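Local coordinates for protein FAD-dependent pyridine nucleotide-disulphide oxidoreductase (Desulfovibrio vulgaris, PDB 3IWA) that probably catalyses FAD-dependent transfer of electrons between a pyridine nucleotide and a disulphide or related substrate, as other members of its oxidoreductase family do, at residues A[157-162]-A[182-187]; A[210-215]-A[343-348]; A[389-394]-A[401-406]. All coordinates share one frame; numbering follows the deposited sequence.

The three contacts run from the probable pyridine-nucleotide-binding domain to the C-terminal dimerisation domain. Interaction 1 pairs two neighbouring strands of a parallel sheet. Strand 185-189 is followed in the chain by helix 202-214, whose end makes interaction 2 with the loop between strands 340-343 and 348-353; the centres of interactions 1 and 2 lie about 17 Å apart. Interaction 3 lies about 21 Å from interaction 2, centre to centre, yet touches it: Ser348 N probably bonds to Ser406 O at 2.8 Å, and Gly347 CA packs on Phe405 CZ at 3.6 Å. Interaction 2 thus bridges the two domains, while interactions 1 and 3 belong to the sheet of one each.

Interaction 1 (A[157-162]-A[182-187]); sequences GEVSKA and WGIDTT
Val159 meets Ile184 with CB and CG1, the two side chains crossing at a slant. Its CG1 stands anti to the backbone N (chi1 177°) and comes within 3.8 Å of Ile184 CG2, while CB faces Ile184 CD1; a short, branched valine suits this flank of a buried isoleucine. Ser160 turns its CB away and offers its carbonyl instead, taking a weak hydrogen bond of 3.5 Å from Asp185 N to Ser160 O. The amides of Ser160 and Lys161 are both bound by the carboxylate of Asp248. At Lys161 the chain enters strand 161-165, which pairs in parallel with strand 185-189; helix 169-182 connects the two as a beta-alpha-beta crossover, consistent with a Rossmann-type nucleotide-binding domain. Lys161 and Asp185 lie side by side on one face of the sheet, pointing the same way. The lysine touches with its chain, CE lying 3.7 Å from Asp185 OD2, while NZ stays 4.9 Å from that oxygen, too far for a salt bridge, so any electrostatic attraction is probably weak. Ala162 uses both its N-H and its C=O: Ala162 N reaches Asp185 O at 2.9 Å, almost straight (172°), and Thr187 N reaches Ala162 O at 3.1 Å. On the other face Ala162 CB rests 3.7 Å from Ile184 CG2, and its small size suits a strand covered by Leu178 of the crossover helix.

Interaction 2 (A[210-215]-A[343-348]); sequences HDLEKN and KLFEGS
Asp211, buried in the last turn of helix 202-214, receives three backbone amides of the loop 343-348; aspartate, short and with two oxygens, suits three successive N-H groups. Its CB points toward the loop, and chi1 (-173°) sets CG anti to the backbone N. Phe345 N reaches Asp211 OD1 at 2.7 Å on the syn side, somewhat out of plane. Asp211 OD2 is gripped twice: Glu346 N uses the syn lone pair at 2.8 Å, and Gly347 N comes from above the carboxylate plane, also at 2.8 Å. Asn215 CB sits over the centre of the Phe345 ring, 3.5 Å from the centroid in a CH-pi contact, and its amide lies nearly parallel to the ring (5° between planes), above the CB-CG end. Asn215 ND2 bonds Asp211 O in its own segment and, at 2.9 Å, Glu346 OE2 across the contact. Lys214 NZ forms a salt bridge of 2.7 Å with Glu346 OE1, on its syn lone pair. Leu212 CD2 adds an apolar contact, 3.9 Å from Leu344 CD2. With three N-H groups directed at it, the buried Asp211 carboxylate is well compensated and probably stays ionised, while the exposed Glu346 gives one oxygen to the ammonium of Lys214 and the other to the amide of Asn215.

Interaction 3 (A[389-394]-A[401-406]); sequences QLVVDR and GIQGFS
Gln389 and Gln403 face each other as an antiparallel hydrogen-bonded pair, and the backbone here is the tight part of the contact. Gln389 N reaches Gln403 O at 2.8 Å, and Gln403 N returns a bond to Gln389 O at 2.9 Å. Two residues on, Val391 N meets Gly401 O at 2.8 Å. Between these pairs Leu390 and Ile402 form a non-hydrogen-bonded pair, where Ile402 CA-H points at Gln389 O from 3.3 Å. Glycine suits position 401 because the backbone there is almost fully extended (phi 176°), a shape that residues with a side chain rarely adopt.

The side chains meet more loosely. On the face of Leu390 and Ile402, Ile402 CG1 is anti to the backbone N (chi1 -174°), and CD1 at the end of its chain lies 4.0 Å from Leu390 CD1. These branched apolar groups suit a buried face whose further packing comes from helices 449-461 and 409-423. On the other face Gln403 bends at chi2 (86°), and its OE1 touches Val391 CG2 at 4.0 Å; its NE2 bonds to Leu354 O, and Gln389 NE2 bonds to Ser201 OG, so the N-H groups of both buried amides have partners outside the pair. Strands 386-393 and 399-406 make a beta hairpin at the heart of the antiparallel sheet, flanked by helices, that is characteristic of the dimerisation domain of pyridine nucleotide-disulphide oxidoreductases.

Interaction 1 (A[157-162]-A[182-187])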
# COMPACT_ATOMS: atom_id res chain seq x y z
N GLY A 157 31.77 26.15 0.63
CA GLY A 157 32.57 27.08 -0.15
C GLY A 157 33.37 26.48 -1.29
O GLY A 157 34.14 27.20 -1.94
N GLU A 158 33.20 25.18 -1.55
CA GLU A 158 33.96 24.48 -2.61
C GLU A 158 33.40 24.69 -4.02
O GLU A 158 34.15 24.84 -4.99
CB GLU A 158 33.97 22.97 -2.35
CG GLU A 158 34.82 22.48 -1.20
CD GLU A 158 35.04 20.96 -1.25
OE1 GLU A 158 35.86 20.44 -0.45
OE2 GLU A 158 34.41 20.27 -2.09
N VAL A 159 32.07 24.66 -4.12
CA VAL A 159 31.35 24.73 -5.39
C VAL A 159 30.50 26.01 -5.42
O VAL A 159 29.85 26.35 -4.44
CB VAL A 159 30.46 23.48 -5.61
CG1 VAL A 159 29.66 23.59 -6.89
CG2 VAL A 159 31.32 22.22 -5.64
N SER A 160 30.53 26.72 -6.54
CA SER A 160 29.78 27.96 -6.70
C SER A 160 28.60 27.68 -7.59
O SER A 160 27.47 28.01 -7.24
CB SER A 160 30.66 29.07 -7.32
OG SER A 160 29.88 30.23 -7.63
N LYS A 161 28.86 27.08 -8.75
CA LYS A 161 27.78 26.75 -9.66
C LYS A 161 27.77 25.29 -10.11
O LYS A 161 28.79 24.75 -10.56
CB LYS A 161 27.79 27.69 -10.85
CG LYS A 161 27.51 29.16 -10.48
CD LYS A 161 26.79 29.93 -11.57
CE LYS A 161 26.35 31.32 -11.08
NZ LYS A 161 27.17 32.41 -11.66
N ALA A 162 26.59 24.67 -9.96
CA ALA A 162 26.33 23.30 -10.40
C ALA A 162 25.30 23.30 -11.52
O ALA A 162 24.24 23.90 -11.39
CB ALA A 162 25.85 22.44 -9.25
N TRP A 182 23.97 22.56 0.81
CA TRP A 182 25.15 23.40 0.62
C TRP A 182 24.91 24.78 0.05
O TRP A 182 25.87 25.53 -0.11
CB TRP A 182 26.14 22.68 -0.28
CG TRP A 182 26.60 21.38 0.24
CD1 TRP A 182 26.48 20.17 -0.37
CD2 TRP A 182 27.28 21.15 1.48
NE1 TRP A 182 27.04 19.19 0.41
CE2 TRP A 182 27.54 19.76 1.55
CE3 TRP A 182 27.68 21.97 2.54
CZ2 TRP A 182 28.18 19.18 2.63
CZ3 TRP A 182 28.33 21.39 3.61
CH2 TRP A 182 28.58 20.01 3.65
N GLY A 183 23.66 25.14 -0.25
CA GLY A 183 23.38 26.45 -0.87
C GLY A 183 24.06 26.73 -2.23
O GLY A 183 24.32 27.88 -2.60
N ILE A 184 24.32 25.66 -2.97
CA ILE A 184 24.94 25.76 -4.28
C ILE A 184 23.90 26.25 -5.27
O ILE A 184 22.77 25.75 -5.30
CB ILE A 184 25.50 24.38 -4.71
CG1 ILE A 184 26.65 23.97 -3.78
CG2 ILE A 184 25.99 24.43 -6.12
CD1 ILE A 184 27.09 22.50 -3.91
N ASP A 185 24.27 27.23 -6.08
CA ASP A 185 23.49 27.67 -7.24
C ASP A 185 23.34 26.54 -8.28
O ASP A 185 24.31 26.11 -8.90
CB ASP A 185 24.14 28.90 -7.88
CG ASP A 185 23.25 29.57 -8.94
OD1 ASP A 185 22.52 28.87 -9.68
OD2 ASP A 185 23.31 30.80 -9.04
N THR A 186 22.10 26.08 -8.44
CA THR A 186 21.83 24.84 -9.13
C THR A 186 20.85 25.02 -10.26
O THR A 186 19.80 25.63 -10.08
CB THR A 186 21.32 23.78 -8.13
OG1 THR A 186 22.22 23.73 -7.03
CG2 THR A 186 21.28 22.41 -8.76
N THR A 187 21.20 24.46 -11.42
CA THR A 187 20.37 24.49 -12.62
C THR A 187 20.24 23.08 -13.19
O THR A 187 21.23 22.36 -13.29
CB THR A 187 20.98 25.39 -13.69
OG1 THR A 187 21.31 26.64 -13.10
CG2 THR A 187 20.03 25.59 -14.87

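Interaction 2 (A[210-215]-A[343-348])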
# COMPACT_ATOMS: atom_id res chain seq x y z
N HIS A 210 7.67 23.12 -10.21
CA HIS A 210 7.42 24.32 -9.41
C HIS A 210 8.10 24.21 -8.07
O HIS A 210 8.66 25.19 -7.59
CB HIS A 210 5.93 24.58 -9.16
CG HIS A 210 5.66 25.73 -8.23
ND1 HIS A 210 5.09 25.57 -6.98
CD2 HIS A 210 5.88 27.06 -8.37
CE1 HIS A 210 4.96 26.75 -6.40
NE2 HIS A 210 5.45 27.67 -7.22
N ASP A 211 8.03 23.02 -7.47
CA ASP A 211 8.71 22.80 -6.22
C ASP A 211 10.17 23.20 -6.41
O ASP A 211 10.72 23.86 -5.54
CB ASP A 211 8.58 21.35 -5.74
CG ASP A 211 9.17 21.14 -4.33
OD1 ASP A 211 10.41 21.06 -4.22
OD2 ASP A 211 8.43 21.04 -3.33
N LEU A 212 10.79 22.83 -7.53
CA LEU A 212 12.20 23.17 -7.74
C LEU A 212 12.41 24.70 -7.95
O LEU A 212 13.29 25.29 -7.34
CB LEU A 212 12.81 22.40 -8.92
CG LEU A 212 12.80 20.87 -8.92
CD1 LEU A 212 13.69 20.43 -10.04
CD2 LEU A 212 13.26 20.25 -7.60
N GLU A 213 11.62 25.30 -8.83
CA GLU A 213 11.81 26.69 -9.18
C GLU A 213 11.52 27.67 -8.05
O GLU A 213 12.13 28.73 -7.98
CB GLU A 213 10.95 27.05 -10.36
CG GLU A 213 11.37 26.35 -11.61
CD GLU A 213 10.34 26.50 -12.70
OE1 GLU A 213 9.15 26.66 -12.34
OE2 GLU A 213 10.71 26.44 -13.89
N LYS A 214 10.62 27.30 -7.15
CA LYS A 214 10.28 28.19 -6.07
C LYS A 214 11.29 28.08 -4.92
O LYS A 214 11.34 28.94 -4.03
CB LYS A 214 8.83 27.96 -5.62
CG LYS A 214 8.59 27.37 -4.26
CD LYS A 214 7.06 27.27 -4.02
CE LYS A 214 6.65 27.19 -2.55
NZ LYS A 214 5.44 26.28 -2.40
N ASN A 215 12.11 27.03 -4.96
CA ASN A 215 13.23 26.94 -4.03
C ASN A 215 14.56 27.19 -4.77
O ASN A 215 15.59 26.63 -4.42
CB ASN A 215 13.21 25.60 -3.28
CG ASN A 215 11.99 25.45 -2.37
OD1 ASN A 215 12.09 25.57 -1.14
ND2 ASN A 215 10.84 25.20 -2.96
N LYS A 343 11.69 12.75 -2.88
CA LYS A 343 11.38 13.84 -1.98
C LYS A 343 12.05 15.11 -2.51
O LYS A 343 13.25 15.11 -2.81
CB LYS A 343 11.85 13.48 -0.57
CG LYS A 343 11.80 14.64 0.45
CD LYS A 343 10.53 14.67 1.31
CE LYS A 343 10.39 16.03 2.05
NZ LYS A 343 10.29 17.21 1.11
N LEU A 344 11.24 16.16 -2.67
CA LEU A 344 11.69 17.46 -3.18
C LEU A 344 11.70 18.45 -2.01
O LEU A 344 11.77 18.05 -0.85
CB LEU A 344 10.85 17.94 -4.39
CG LEU A 344 10.74 16.99 -5.58
CD1 LEU A 344 9.76 17.50 -6.60
CD2 LEU A 344 12.08 16.78 -6.21
N PHE A 345 11.67 19.75 -2.26
CA PHE A 345 11.83 20.70 -1.16
C PHE A 345 10.66 20.61 -0.21
O PHE A 345 10.84 20.37 0.97
CB PHE A 345 12.03 22.11 -1.69
CG PHE A 345 13.37 22.30 -2.33
CD1 PHE A 345 14.47 22.62 -1.57
CD2 PHE A 345 13.53 22.09 -3.69
CE1 PHE A 345 15.73 22.78 -2.15
CE2 PHE A 345 14.77 22.24 -4.29
CZ PHE A 345 15.88 22.59 -3.52
N GLU A 346 9.45 20.77 -0.74
CA GLU A 346 8.23 20.70 0.08
C GLU A 346 7.33 19.51 -0.31
O GLU A 346 6.77 18.86 0.56
CB GLU A 346 7.46 22.02 -0.03
CG GLU A 346 8.26 23.25 0.45
CD GLU A 346 7.98 24.48 -0.40
OE1 GLU A 346 6.77 24.75 -0.66
OE2 GLU A 346 8.94 25.17 -0.81
N GLY A 347 7.21 19.21 -1.59
CA GLY A 347 6.40 18.07 -1.99
C GLY A 347 7.20 16.79 -2.13
O GLY A 347 8.42 16.81 -2.09
N SER A 348 6.47 15.70 -2.31
CA SER A 348 7.00 14.40 -2.65
C SER A 348 6.25 13.91 -3.84
O SER A 348 5.09 14.19 -3.97
CB SER A 348 6.78 13.43 -1.52
OG SER A 348 7.67 13.72 -0.46

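Interaction 3 (A[389-394]-A[401-406])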
# COMPACT_ATOMS: atom_id res chain seq x y z
N GLN A 389 -2.81 10.32 -10.32
CA GLN A 389 -3.12 10.08 -11.70
C GLN A 389 -3.03 8.58 -11.93
O GLN A 389 -2.10 7.94 -11.47
CB GLN A 389 -2.17 10.87 -12.62
CG GLN A 389 -2.21 12.42 -12.42
CD GLN A 389 -1.43 13.23 -13.50
OE1 GLN A 389 -1.64 14.44 -13.68
NE2 GLN A 389 -0.55 12.58 -14.20
N LEU A 390 -4.02 8.03 -12.63
CA LEU A 390 -4.19 6.62 -12.82
C LEU A 390 -4.18 6.39 -14.30
O LEU A 390 -4.87 7.11 -15.03
CB LEU A 390 -5.52 6.15 -12.22
CG LEU A 390 -5.78 4.65 -11.99
CD1 LEU A 390 -4.92 4.15 -10.81
CD2 LEU A 390 -7.33 4.34 -11.73
N VAL A 391 -3.39 5.41 -14.75
CA VAL A 391 -3.21 5.17 -16.18
C VAL A 391 -3.89 3.90 -16.54
O VAL A 391 -3.59 2.86 -15.99
CB VAL A 391 -1.71 5.12 -16.59
CG1 VAL A 391 -1.60 5.02 -18.06
CG2 VAL A 391 -0.97 6.37 -16.11
N VAL A 392 -4.80 3.97 -17.50
CA VAL A 392 -5.75 2.88 -17.76
C VAL A 392 -5.77 2.51 -19.23
O VAL A 392 -5.85 3.39 -20.09
CB VAL A 392 -7.17 3.32 -17.34
CG1 VAL A 392 -8.18 2.24 -17.68
CG2 VAL A 392 -7.21 3.67 -15.87
N ASP A 393 -5.76 1.22 -19.54
CA ASP A 393 -5.93 0.80 -20.89
C ASP A 393 -7.42 0.75 -21.23
O ASP A 393 -8.15 0.00 -20.61
CB ASP A 393 -5.36 -0.59 -21.09
CG ASP A 393 -5.43 -1.05 -22.55
OD1 ASP A 393 -5.15 -0.20 -23.41
OD2 ASP A 393 -5.75 -2.22 -22.82
N ARG A 394 -7.86 1.49 -22.25
CA ARG A 394 -9.30 1.51 -22.62
C ARG A 394 -9.94 0.15 -22.86
O ARG A 394 -10.91 -0.19 -22.19
CB ARG A 394 -9.58 2.43 -23.81
CG ARG A 394 -9.98 3.85 -23.43
CD ARG A 394 -10.71 4.59 -24.58
NE ARG A 394 -10.38 6.01 -24.53
CZ ARG A 394 -11.10 6.96 -23.89
NH1 ARG A 394 -12.23 6.66 -23.25
NH2 ARG A 394 -10.67 8.23 -23.92
N GLY A 401 -0.55 1.90 -14.50
CA GLY A 401 0.29 2.75 -13.71
C GLY A 401 -0.47 3.74 -12.87
O GLY A 401 -1.68 3.96 -13.06
N ILE A 402 0.27 4.35 -11.95
CA ILE A 402 -0.25 5.27 -11.01
C ILE A 402 0.90 6.17 -10.61
O ILE A 402 2.00 5.67 -10.41
CB ILE A 402 -0.89 4.56 -9.81
CG1 ILE A 402 -1.55 5.58 -8.91
CG2 ILE A 402 0.12 3.71 -9.01
CD1 ILE A 402 -2.42 4.99 -7.85
N GLN A 403 0.66 7.49 -10.57
CA GLN A 403 1.60 8.45 -10.03
C GLN A 403 0.92 9.52 -9.19
O GLN A 403 -0.24 9.70 -9.27
CB GLN A 403 2.33 9.15 -11.14
CG GLN A 403 3.13 8.27 -12.04
CD GLN A 403 2.33 7.71 -13.12
OE1 GLN A 403 1.50 8.40 -13.68
NE2 GLN A 403 2.56 6.44 -13.44
N GLY A 404 1.67 10.25 -8.39
CA GLY A 404 1.07 11.29 -7.59
C GLY A 404 2.05 12.30 -7.06
O GLY A 404 3.27 12.10 -7.11
N PHE A 405 1.50 13.38 -6.50
CA PHE A 405 2.29 14.38 -5.82
C PHE A 405 1.53 14.89 -4.61
O PHE A 405 0.31 15.01 -4.63
CB PHE A 405 2.61 15.51 -6.80
CG PHE A 405 3.42 16.63 -6.23
CD1 PHE A 405 4.79 16.68 -6.40
CD2 PHE A 405 2.81 17.66 -5.55
CE1 PHE A 405 5.54 17.73 -5.92
CE2 PHE A 405 3.56 18.72 -5.05
CZ PHE A 405 4.93 18.74 -5.24
N SER A 406 2.26 15.14 -3.53
CA SER A 406 1.68 15.63 -2.28
C SER A 406 2.71 16.32 -1.39
O SER A 406 3.87 15.97 -1.40
CB SER A 406 1.08 14.47 -1.47
OG SER A 406 0.32 14.98 -0.38